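Local coordinates for ribose-phosphate pyrophosphokinase (Thermus thermophilus, PDB 7PN0), which probably catalyses transfer of diphosphate from ATP to ribose 5-phosphate, forming phosphoribosyl pyrophosphate (PRPP), the activated ribose used in nucleotide synthesis, at residues I106-I111 / H134-I139; E229-L234 / K240-A245; T30-R33 / L39-R42. One frame throughout, in Å; residues are numbered along the deposited sequence.

Interaction 1: residues I106-I111 / H134-I139; sequences ITARLI and HGFFKI
F136 meets the first turn of helix 107-118 through its CB, CG, CD2, CE2 and CZ atoms. Its CB lies 4.0 Å from R109 CA. The next atom, CG, sits beneath R109 CB, which rides over one face of the ring toward its rim: 4.2 Å from the centroid and 23° off the normal, a CH-pi contact. CD2 then reaches the edge, where A108 CB stands close to the ring plane at 3.6 Å. CE2 is equally close to that methyl, and at the far end CZ ends 4.1 Å from I106 CG2, which approaches obliquely. F136 CG is anti to its own carbonyl carbon (chi1 -66°), which directs the ring at the helix start. The helix belongs to the N-terminal PRTase-like domain, and the 3-10 turn carrying F136 lies in the loop between parallel strands 122-126 and 141-144. I106 is the N-cap residue; its carbonyl O accepts from both R109 N and L110 N. R109, bent at chi2 (65°), brings CD to 3.5 Å from F136 O, while NE forms a salt bridge with D113. R109 NH2 continues to G135 O of the second subunit, and the reciprocal bond runs from R109 NH1 of that subunit to G135 O.

Interaction 2: residues E229-L234 / K240-A245; sequences EAVEAL and KEVYAA
A helix-to-strand packing step of the C-terminal PRTase-like domain brings helix 225-236 down on strand 241-246, the element that follows it in the chain. The strand runs parallel to its neighbours 213-218 and 266-270 inside a mixed sheet, and the succession strand 213-218, helix 225-236, strand 241-246 makes a beta-alpha-beta crossover. No hydrogen bond joins the two segments; the evidence for their association is three buried apolar side chains. V242 points its CB at the helix, between V231 and L234, residues spaced three apart and thus nearly one turn. Each of its methyls meets both helix residues. V242 CG1, anti to the backbone N (chi1 -168°), lies 3.8 Å from V231 CG2 and 4.0 Å from L234 CD1. V242 CG2 touches L234 CB at 3.9 Å and V231 CG1 at 4.0 Å. V231 thus applies both branches, its side chain running obliquely to that of V242, whereas L234 crosses it at about a right angle. The nearest pair of CA atoms, V231 CA and V242 CA, is 6.2 Å apart, a separation that the side-chain methyls bridge. L234 also packs on A214 and I216 of strand 213-218, spanning two adjacent strands, and V231 touches S262. Y243, directed to the sheet's other side, packs against Y153, F154 and R157 of helix 147-157. Back at the helix interface, L234 CD1 lies 4.1 Å from V242 CG2.

Interaction 3: residues T30-R33 / L39-R42; sequences TTLR and LFVR
This contact is the ladder of an antiparallel beta hairpin, strands 29-33 and 39-43, forming a separate two-stranded sheet in the N-terminal domain. The segment axes approach to 4.7 Å and their directions differ by 163°. Two hydrogen-bonded pairs, T30 with R42 and L32 with F40, alternate with two non-hydrogen-bonded pairs, T31 with V41 and R33 with L39. T30 N to R42 O measures 2.9 Å and is fairly straight at the hydrogen. Its return bond, from R42 N to T30 O, is more bent, with an N-H...O angle of 138°. The L32-F40 pair repeats that pattern: L32 N gives to F40 O at 2.9 Å in a fairly straight bond, and F40 N to L32 O at 3.0 Å in a more bent one. Between them, V41 CA and T31 CA make CA-H...O contacts with T30 O and F40 O, respectively.

One face carries T30, L32, F40 and R42, side by side in pairs. L32 CD1 comes obliquely to the F40 ring, 3.9 Å from F40 CD2, and T30 OG1 lies over a face of the R42 guanidinium, whose NH1 forms a salt bridge with E44. The side chain of F40 is about 5 Å from a bound ADP and packs on I104 of the third subunit, consistent with the hairpin lining a nucleotide site at a subunit interface. The other face packs on helix 62-78: L39 and V41 both touch M71, while T31 OG1 hydrogen-bonds E68. That hydroxyl also abuts the neighbouring strand, with V41 CG1 3.7 Å from T31 OG1.

How the interactions relate
From the N terminus, interaction 3 comes first, closing a hairpin with five residues between its segments. Interaction 1 follows, spanning 22 residues that include strand 122-126, and ties the start of helix 107-118 to the loop before strand 141-144. Interaction 2 comes last, closing the short turn between helix 225-236 and strand 241-246 in the other PRTase-like domain. The three loops run in series; none nests in or crosses another. Interactions 1 and 3, with centres 26 Å apart, both touch the third subunit, whereas no other chain touches the segments of interaction 2, whose centre lies 43 Å from that of interaction 3.

Interaction 1: residues I106-I111 / H134-I139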
loop_
_atom_site.group_PDB
_atom_site.type_symbol
_atom_site.label_atom_id
_atom_site.label_comp_id
_atom_site.label_asym_id
_atom_site.label_seq_id
_atom_site.Cartn_x
_atom_site.Cartn_y
_atom_site.Cartn_z
ATOM N N ILE A 106 12.270 -14.884 -7.732
ATOM C CA ILE A 106 12.630 -13.997 -8.874
ATOM C C ILE A 106 13.298 -12.784 -8.235
ATOM O O ILE A 106 12.595 -11.790 -7.900
ATOM C CB ILE A 106 11.409 -13.652 -9.729
ATOM C CG1 ILE A 106 10.665 -14.905 -10.207
ATOM C CG2 ILE A 106 11.841 -12.765 -10.881
ATOM C CD1 ILE A 106 9.374 -14.607 -10.931
ATOM N N THR A 107 14.536 -12.992 -7.818
ATOM C CA THR A 107 15.226 -12.081 -6.877
ATOM C C THR A 107 15.334 -10.643 -7.410
ATOM O O THR A 107 15.307 -9.747 -6.568
ATOM C CB THR A 107 16.583 -12.630 -6.462
ATOM O OG1 THR A 107 16.440 -14.048 -6.410
ATOM C CG2 THR A 107 16.953 -12.047 -5.128
ATOM N N ALA A 108 15.381 -10.408 -8.724
ATOM C CA ALA A 108 15.413 -9.034 -9.282
ATOM C C ALA A 108 14.127 -8.298 -8.890
ATOM O O ALA A 108 14.200 -7.144 -8.484
ATOM C CB ALA A 108 15.597 -9.104 -10.775
ATOM N N ARG A 109 12.990 -9.004 -8.882
ATOM C CA ARG A 109 11.710 -8.358 -8.516
ATOM C C ARG A 109 11.679 -8.148 -7.009
ATOM O O ARG A 109 11.256 -7.085 -6.535
ATOM C CB ARG A 109 10.533 -9.195 -9.036
ATOM C CG ARG A 109 9.194 -8.811 -8.415
ATOM C CD ARG A 109 8.782 -7.410 -8.788
ATOM N NE ARG A 109 7.643 -6.972 -8.034
ATOM C CZ ARG A 109 6.394 -6.872 -8.483
ATOM N NH1 ARG A 109 5.431 -6.408 -7.693
ATOM N NH2 ARG A 109 6.113 -7.214 -9.727
ATOM N N LEU A 110 12.110 -9.142 -6.247
ATOM C CA LEU A 110 12.102 -9.001 -4.779
ATOM C C LEU A 110 12.931 -7.774 -4.420
ATOM O O LEU A 110 12.488 -6.956 -3.565
ATOM C CB LEU A 110 12.701 -10.247 -4.120
ATOM C CG LEU A 110 12.984 -10.080 -2.646
ATOM C CD1 LEU A 110 11.714 -9.883 -1.871
ATOM C CD2 LEU A 110 13.779 -11.280 -2.123
ATOM N N ILE A 111 14.100 -7.627 -5.021
ATOM C CA ILE A 111 14.986 -6.494 -4.643
ATOM C C ILE A 111 14.321 -5.172 -5.073
ATOM O O ILE A 111 14.445 -4.169 -4.359
ATOM C CB ILE A 111 16.411 -6.695 -5.186
ATOM C CG1 ILE A 111 17.132 -7.827 -4.445
ATOM C CG2 ILE A 111 17.156 -5.414 -5.047
ATOM C CD1 ILE A 111 18.398 -8.272 -5.124
ATOM N N HIS A 134 13.328 -3.804 -16.110
ATOM C CA HIS A 134 12.743 -2.460 -15.972
ATOM C C HIS A 134 11.318 -2.546 -15.397
ATOM O O HIS A 134 10.957 -1.749 -14.503
ATOM C CB HIS A 134 12.766 -1.746 -17.316
ATOM C CG HIS A 134 12.710 -0.252 -17.257
ATOM N ND1 HIS A 134 11.757 0.472 -16.547
ATOM C CD2 HIS A 134 13.440 0.663 -17.947
ATOM C CE1 HIS A 134 11.902 1.770 -16.817
ATOM N NE2 HIS A 134 12.961 1.906 -17.653
ATOM N N GLY A 135 10.549 -3.526 -15.850
ATOM C CA GLY A 135 9.138 -3.714 -15.455
ATOM C C GLY A 135 8.967 -4.371 -14.098
ATOM O O GLY A 135 7.847 -4.447 -13.658
ATOM N N PHE A 136 10.056 -4.706 -13.419
ATOM C CA PHE A 136 10.013 -5.210 -12.028
ATOM C C PHE A 136 9.913 -4.015 -11.063
ATOM O O PHE A 136 9.569 -4.229 -9.904
ATOM C CB PHE A 136 11.250 -6.039 -11.697
ATOM C CG PHE A 136 11.390 -7.345 -12.451
ATOM C CD1 PHE A 136 10.380 -7.864 -13.242
ATOM C CD2 PHE A 136 12.513 -8.122 -12.273
ATOM C CE1 PHE A 136 10.541 -9.079 -13.891
ATOM C CE2 PHE A 136 12.664 -9.342 -12.914
ATOM C CZ PHE A 136 11.686 -9.809 -13.736
ATOM N N PHE A 137 10.184 -2.796 -11.523
ATOM C CA PHE A 137 10.119 -1.560 -10.714
ATOM C C PHE A 137 8.799 -0.851 -10.967
ATOM O O PHE A 137 8.365 -0.722 -12.102
ATOM C CB PHE A 137 11.302 -0.628 -10.986
ATOM C CG PHE A 137 12.623 -1.164 -10.527
ATOM C CD1 PHE A 137 13.385 -1.962 -11.357
ATOM C CD2 PHE A 137 13.085 -0.903 -9.251
ATOM C CE1 PHE A 137 14.588 -2.496 -10.920
ATOM C CE2 PHE A 137 14.285 -1.441 -8.821
ATOM C CZ PHE A 137 15.031 -2.233 -9.649
ATOM N N LYS A 138 8.168 -0.377 -9.896
ATOM C CA LYS A 138 7.017 0.527 -9.991
ATOM C C LYS A 138 7.533 1.964 -10.084
ATOM O O LYS A 138 6.937 2.773 -10.792
ATOM C CB LYS A 138 6.064 0.327 -8.811
ATOM C CG LYS A 138 4.834 1.234 -8.904
ATOM C CD LYS A 138 3.933 0.976 -10.115
ATOM C CE LYS A 138 2.518 1.531 -9.960
ATOM N NZ LYS A 138 1.788 1.566 -11.254
ATOM N N ILE A 139 8.601 2.275 -9.370
ATOM C CA ILE A 139 9.259 3.605 -9.393
ATOM C C ILE A 139 9.966 3.782 -10.726
ATOM O O ILE A 139 10.349 2.797 -11.343
ATOM C CB ILE A 139 10.254 3.753 -8.242
ATOM C CG1 ILE A 139 11.284 2.604 -8.199
ATOM C CG2 ILE A 139 9.498 3.913 -6.939
ATOM C CD1 ILE A 139 12.440 2.867 -7.211
#

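Interaction 2: residues E229-L234 / K240-A245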
loop_
_atom_site.group_PDB
_atom_site.type_symbol
_atom_site.label_atom_id
_atom_site.label_comp_id
_atom_site.label_asym_id
_atom_site.label_seq_id
_atom_site.Cartn_x
_atom_site.Cartn_y
_atom_site.Cartn_z
ATOM N N GLU A 229 35.360 -19.407 -24.229
ATOM C CA GLU A 229 34.806 -20.370 -25.212
ATOM C C GLU A 229 34.737 -19.693 -26.574
ATOM O O GLU A 229 35.088 -20.317 -27.580
ATOM C CB GLU A 229 33.374 -20.790 -24.858
ATOM C CG GLU A 229 33.243 -21.847 -23.790
ATOM C CD GLU A 229 31.846 -22.459 -23.708
ATOM O OE1 GLU A 229 31.095 -22.354 -24.697
ATOM O OE2 GLU A 229 31.500 -23.022 -22.658
ATOM N N ALA A 230 34.218 -18.461 -26.621
ATOM C CA ALA A 230 34.032 -17.733 -27.889
ATOM C C ALA A 230 35.411 -17.501 -28.523
ATOM O O ALA A 230 35.555 -17.708 -29.744
ATOM C CB ALA A 230 33.292 -16.454 -27.641
ATOM N N VAL A 231 36.374 -17.048 -27.729
ATOM C CA VAL A 231 37.735 -16.720 -28.250
ATOM C C VAL A 231 38.354 -18.009 -28.799
ATOM O O VAL A 231 38.934 -17.948 -29.907
ATOM C CB VAL A 231 38.628 -16.071 -27.180
ATOM C CG1 VAL A 231 40.061 -15.905 -27.685
ATOM C CG2 VAL A 231 38.070 -14.729 -26.742
ATOM N N GLU A 232 38.273 -19.114 -28.046
ATOM C CA GLU A 232 38.864 -20.415 -28.479
ATOM C C GLU A 232 38.197 -20.845 -29.787
ATOM O O GLU A 232 38.923 -21.195 -30.734
ATOM C CB GLU A 232 38.695 -21.498 -27.410
ATOM C CG GLU A 232 39.674 -21.409 -26.251
ATOM C CD GLU A 232 39.679 -22.672 -25.399
ATOM O OE1 GLU A 232 38.980 -23.652 -25.757
ATOM O OE2 GLU A 232 40.369 -22.681 -24.380
ATOM N N ALA A 233 36.859 -20.809 -29.853
ATOM C CA ALA A 233 36.081 -21.154 -31.065
ATOM C C ALA A 233 36.558 -20.305 -32.247
ATOM O O ALA A 233 36.680 -20.851 -33.352
ATOM C CB ALA A 233 34.605 -20.951 -30.851
ATOM N N LEU A 234 36.771 -19.006 -32.022
ATOM C CA LEU A 234 37.083 -18.020 -33.088
ATOM C C LEU A 234 38.508 -18.262 -33.595
ATOM O O LEU A 234 38.724 -18.169 -34.819
ATOM C CB LEU A 234 36.919 -16.600 -32.533
ATOM C CG LEU A 234 35.510 -16.026 -32.664
ATOM C CD1 LEU A 234 35.324 -14.793 -31.763
ATOM C CD2 LEU A 234 35.200 -15.675 -34.121
ATOM N N LYS A 240 42.132 -13.898 -37.021
ATOM C CA LYS A 240 43.472 -13.332 -36.717
ATOM C C LYS A 240 43.616 -13.200 -35.200
ATOM O O LYS A 240 44.644 -13.615 -34.626
ATOM C CB LYS A 240 43.615 -11.974 -37.402
ATOM C CG LYS A 240 44.933 -11.255 -37.144
ATOM C CD LYS A 240 45.121 -10.109 -38.096
ATOM C CE LYS A 240 46.387 -9.320 -37.851
ATOM N NZ LYS A 240 46.236 -7.952 -38.406
ATOM N N GLU A 241 42.584 -12.652 -34.549
ATOM C CA GLU A 241 42.694 -12.167 -33.163
ATOM C C GLU A 241 41.297 -11.755 -32.684
ATOM O O GLU A 241 40.428 -11.527 -33.550
ATOM C CB GLU A 241 43.600 -10.938 -33.100
ATOM C CG GLU A 241 43.051 -9.759 -33.905
ATOM C CD GLU A 241 44.041 -8.629 -34.037
ATOM O OE1 GLU A 241 45.127 -8.785 -33.451
ATOM O OE2 GLU A 241 43.733 -7.614 -34.712
ATOM N N VAL A 242 41.141 -11.626 -31.362
ATOM C CA VAL A 242 39.823 -11.371 -30.701
ATOM C C VAL A 242 40.014 -10.263 -29.660
ATOM O O VAL A 242 40.939 -10.359 -28.871
ATOM C CB VAL A 242 39.201 -12.631 -30.067
ATOM C CG1 VAL A 242 37.759 -12.340 -29.681
ATOM C CG2 VAL A 242 39.237 -13.839 -30.995
ATOM N N TYR A 243 39.185 -9.223 -29.742
ATOM C CA TYR A 243 39.027 -8.158 -28.726
ATOM C C TYR A 243 37.649 -8.323 -28.110
ATOM O O TYR A 243 36.721 -8.562 -28.879
ATOM C CB TYR A 243 39.126 -6.769 -29.347
ATOM C CG TYR A 243 40.539 -6.400 -29.711
ATOM C CD1 TYR A 243 41.151 -6.908 -30.852
ATOM C CD2 TYR A 243 41.265 -5.532 -28.910
ATOM C CE1 TYR A 243 42.470 -6.584 -31.162
ATOM C CE2 TYR A 243 42.560 -5.161 -29.238
ATOM C CZ TYR A 243 43.165 -5.700 -30.358
ATOM O OH TYR A 243 44.446 -5.335 -30.638
ATOM N N ALA A 244 37.546 -8.252 -26.792
ATOM C CA ALA A 244 36.266 -8.474 -26.080
ATOM C C ALA A 244 35.950 -7.222 -25.285
ATOM O O ALA A 244 36.897 -6.590 -24.775
ATOM C CB ALA A 244 36.367 -9.638 -25.173
ATOM N N ALA A 245 34.665 -6.920 -25.131
ATOM C CA ALA A 245 34.225 -5.831 -24.253
ATOM C C ALA A 245 32.918 -6.229 -23.586
ATOM O O ALA A 245 32.193 -7.096 -24.115
ATOM C CB ALA A 245 34.115 -4.555 -25.038
#

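Interaction 3: residues T30-R33 / L39-R42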
loop_
_atom_site.group_PDB
_atom_site.type_symbol
_atom_site.label_atom_id
_atom_site.label_comp_id
_atom_site.label_asym_id
_atom_site.label_seq_id
_atom_site.Cartn_x
_atom_site.Cartn_y
_atom_site.Cartn_z
ATOM N N THR A 30 28.943 7.632 6.935
ATOM C CA THR A 30 29.757 6.516 7.465
ATOM C C THR A 30 28.920 5.252 7.527
ATOM O O THR A 30 27.686 5.306 7.829
ATOM C CB THR A 30 30.559 6.825 8.735
ATOM O OG1 THR A 30 30.135 6.008 9.826
ATOM C CG2 THR A 30 30.536 8.278 9.095
ATOM N N THR A 31 29.589 4.170 7.167
ATOM C CA THR A 31 29.071 2.815 7.340
ATOM C C THR A 31 30.057 2.061 8.238
ATOM O O THR A 31 31.271 2.090 7.934
ATOM C CB THR A 31 28.830 2.164 5.976
ATOM O OG1 THR A 31 27.859 2.919 5.234
ATOM C CG2 THR A 31 28.420 0.712 6.167
ATOM N N LEU A 32 29.552 1.525 9.332
ATOM C CA LEU A 32 30.289 0.725 10.350
ATOM C C LEU A 32 29.719 -0.684 10.255
ATOM O O LEU A 32 28.508 -0.840 10.011
ATOM C CB LEU A 32 30.063 1.288 11.774
ATOM C CG LEU A 32 30.345 2.782 12.019
ATOM C CD1 LEU A 32 30.215 3.139 13.484
ATOM C CD2 LEU A 32 31.718 3.204 11.514
ATOM N N ARG A 33 30.536 -1.664 10.621
ATOM C CA ARG A 33 30.109 -3.032 10.881
ATOM C C ARG A 33 30.447 -3.297 12.351
ATOM O O ARG A 33 31.619 -3.225 12.709
ATOM C CB ARG A 33 30.791 -3.938 9.850
ATOM C CG ARG A 33 30.567 -5.427 10.058
ATOM C CD ARG A 33 31.604 -6.266 9.296
ATOM N NE ARG A 33 31.640 -5.798 7.918
ATOM C CZ ARG A 33 31.007 -6.358 6.900
ATOM N NH1 ARG A 33 30.309 -7.477 7.075
ATOM N NH2 ARG A 33 31.102 -5.801 5.701
ATOM N N LEU A 39 25.201 -3.929 10.424
ATOM C CA LEU A 39 25.594 -2.674 9.767
ATOM C C LEU A 39 24.938 -1.476 10.465
ATOM O O LEU A 39 23.910 -1.631 11.168
ATOM C CB LEU A 39 25.141 -2.689 8.305
ATOM C CG LEU A 39 26.130 -3.055 7.212
ATOM C CD1 LEU A 39 27.422 -3.642 7.707
ATOM C CD2 LEU A 39 25.487 -3.851 6.112
ATOM N N PHE A 40 25.568 -0.345 10.253
ATOM C CA PHE A 40 25.163 0.978 10.776
ATOM C C PHE A 40 25.535 2.022 9.739
ATOM O O PHE A 40 26.699 2.072 9.312
ATOM C CB PHE A 40 25.844 1.229 12.121
ATOM C CG PHE A 40 25.570 2.606 12.689
ATOM C CD1 PHE A 40 24.460 2.843 13.476
ATOM C CD2 PHE A 40 26.450 3.649 12.466
ATOM C CE1 PHE A 40 24.214 4.105 14.003
ATOM C CE2 PHE A 40 26.214 4.903 13.012
ATOM C CZ PHE A 40 25.093 5.125 13.768
ATOM N N VAL A 41 24.585 2.877 9.361
ATOM C CA VAL A 41 24.854 3.992 8.416
ATOM C C VAL A 41 24.524 5.304 9.127
ATOM O O VAL A 41 23.637 5.322 10.010
ATOM C CB VAL A 41 24.077 3.851 7.096
ATOM C CG1 VAL A 41 24.407 2.518 6.409
ATOM C CG2 VAL A 41 22.604 4.045 7.303
ATOM N N ARG A 42 25.191 6.385 8.746
ATOM C CA ARG A 42 24.910 7.720 9.302
ATOM C C ARG A 42 25.363 8.792 8.308
ATOM O O ARG A 42 26.502 8.779 7.904
ATOM C CB ARG A 42 25.597 7.857 10.674
ATOM C CG ARG A 42 25.211 9.133 11.430
ATOM C CD ARG A 42 25.964 9.336 12.752
ATOM N NE ARG A 42 27.415 9.406 12.535
ATOM C CZ ARG A 42 28.355 8.677 13.155
ATOM N NH1 ARG A 42 29.623 8.852 12.836
ATOM N NH2 ARG A 42 28.052 7.783 14.088
#